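Local coordinates for protein aminotransferase, class III (PDB 3I4J) that probably acts as a pyridoxal-phosphate-dependent transaminase of the class III aminotransferase family, at residues R216-C221 / T253-V258. The protein carries 1 engineered substitution. Numbering follows the deposited sequence.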
# COMPACT_ATOMS: atom_id res chain seq x y z
N ARG C 216 7.92 11.07 -31.05
CA ARG C 216 6.91 12.02 -31.50
C ARG C 216 5.99 12.43 -30.35
O ARG C 216 5.62 13.60 -30.24
CB ARG C 216 6.10 11.43 -32.66
CG ARG C 216 4.99 12.34 -33.21
CD ARG C 216 5.52 13.71 -33.64
NE ARG C 216 6.61 13.59 -34.61
CZ ARG C 216 6.44 13.29 -35.90
NH1 ARG C 216 5.22 13.08 -36.39
NH2 ARG C 216 7.50 13.16 -36.69
N VAL C 217 5.62 11.48 -29.49
CA VAL C 217 4.77 11.80 -28.34
C VAL C 217 5.48 12.83 -27.45
O VAL C 217 4.87 13.81 -27.02
CB VAL C 217 4.46 10.54 -27.49
CG1 VAL C 217 3.88 10.95 -26.13
CG2 VAL C 217 3.48 9.65 -28.22
N ARG C 218 6.76 12.61 -27.18
CA ARG C 218 7.54 13.52 -26.34
C ARG C 218 7.50 14.94 -26.92
O ARG C 218 7.27 15.91 -26.19
CB ARG C 218 9.00 13.03 -26.27
CG ARG C 218 9.98 13.98 -25.57
CD ARG C 218 9.75 14.06 -24.07
NE ARG C 218 8.72 15.03 -23.70
CZ ARG C 218 8.31 15.24 -22.45
NH1 ARG C 218 8.83 14.53 -21.46
NH2 ARG C 218 7.38 16.15 -22.20
N ASP C 219 7.72 15.04 -28.22
CA ASP C 219 7.71 16.33 -28.91
C ASP C 219 6.34 16.99 -28.89
O ASP C 219 6.22 18.19 -28.63
CB ASP C 219 8.20 16.17 -30.35
CG ASP C 219 9.67 15.83 -30.43
OD1 ASP C 219 10.40 16.05 -29.44
OD2 ASP C 219 10.12 15.36 -31.50
N ILE C 220 5.29 16.22 -29.17
CA ILE C 220 3.94 16.77 -29.14
C ILE C 220 3.61 17.30 -27.74
O ILE C 220 2.99 18.36 -27.59
CB ILE C 220 2.89 15.71 -29.55
CG1 ILE C 220 3.06 15.36 -31.03
CG2 ILE C 220 1.48 16.21 -29.29
CD1 ILE C 220 2.85 16.53 -31.94
N CYS C 221 4.03 16.57 -26.72
CA CYS C 221 3.78 16.98 -25.34
C CYS C 221 4.52 18.28 -25.03
O CYS C 221 3.98 19.17 -24.38
CB CYS C 221 4.20 15.88 -24.36
SG CYS C 221 3.05 14.45 -24.31
N THR C 253 12.75 10.50 -22.50
CA THR C 253 12.50 10.56 -21.07
C THR C 253 11.19 11.30 -20.83
O THR C 253 10.85 12.23 -21.55
CB THR C 253 13.64 11.29 -20.32
OG1 THR C 253 13.82 12.61 -20.86
CG2 THR C 253 14.94 10.50 -20.43
N PRO C 254 10.43 10.88 -19.81
CA PRO C 254 9.15 11.51 -19.49
C PRO C 254 9.36 12.63 -18.47
O PRO C 254 10.49 12.87 -18.04
CB PRO C 254 8.35 10.36 -18.90
CG PRO C 254 9.40 9.65 -18.08
CD PRO C 254 10.65 9.69 -18.96
N ASP C 255 8.28 13.30 -18.10
CA ASP C 255 8.34 14.35 -17.10
C ASP C 255 8.13 13.68 -15.74
O ASP C 255 8.64 14.15 -14.72
CB ASP C 255 7.27 15.40 -17.37
CG ASP C 255 7.47 16.10 -18.70
OD1 ASP C 255 8.60 16.59 -18.93
OD2 ASP C 255 6.52 16.16 -19.51
N ILE C 256 7.40 12.58 -15.74
CA ILE C 256 7.15 11.79 -14.53
C ILE C 256 7.17 10.31 -14.91
O ILE C 256 6.49 9.90 -15.84
CB ILE C 256 5.76 12.08 -13.91
CG1 ILE C 256 5.68 13.52 -13.43
CG2 ILE C 256 5.53 11.13 -12.73
CD1 ILE C 256 4.28 13.93 -12.96
N ALA C 257 7.97 9.52 -14.20
CA ALA C 257 8.05 8.08 -14.44
C ALA C 257 7.46 7.39 -13.22
O ALA C 257 7.91 7.63 -12.09
CB ALA C 257 9.49 7.64 -14.66
N VAL C 258 6.46 6.54 -13.43
CA VAL C 258 5.81 5.82 -12.34
C VAL C 258 6.38 4.41 -12.23
O VAL C 258 6.40 3.66 -13.20
CB VAL C 258 4.29 5.73 -12.56
CG1 VAL C 258 3.61 5.17 -11.30
CG2 VAL C 258 3.74 7.10 -12.90
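The guanidinium of R218 meets 253-258 along its edge: T253 O, P254 C and the carboxylate carbon of D255 all lie near its plane, and neither flat face is used across this contact. Two N-H groups carry the binding. NH1 donates to T253 O at 3.1 Å, close to the guanidinium plane, and reaches that oxygen in the carbonyl plane on a lone pair, with an N-H...O angle of 165°. NH2 forms a salt bridge with D255 OD2 at 2.8 Å, on the syn side of that oxygen but tilted out of the carboxylate plane. The carboxylate is turned 64° against the guanidinium, which agrees with a single short bond rather than a flat, two-pronged pairing; D255 OD1 stays 3.3 Å from R218 NH1. In the large domain of this fold-type I PLP enzyme, helix 213-224 leads into strand 227-231 of the mixed, mainly parallel sheet, and one of that strand's two parallel neighbours, 256-259, begins just after D255. R218 therefore ties the helix to the turn that enters the adjacent strand. D255 OD2 also accepts a hydrogen bond from F228 N, while D222 makes a second salt bridge to R218 NH2, so this nitrogen has two acidic partners. With CG anti to the backbone N (chi1 173°), the bend at chi2 brings R218 CD to 3.3 Å from T253 O, and the bend at chi3 turns the guanidinium edge to the loop. A leucine here would remove both donors and would probably leave T253 O without this bond and the D255 carboxylate without its cationic mate.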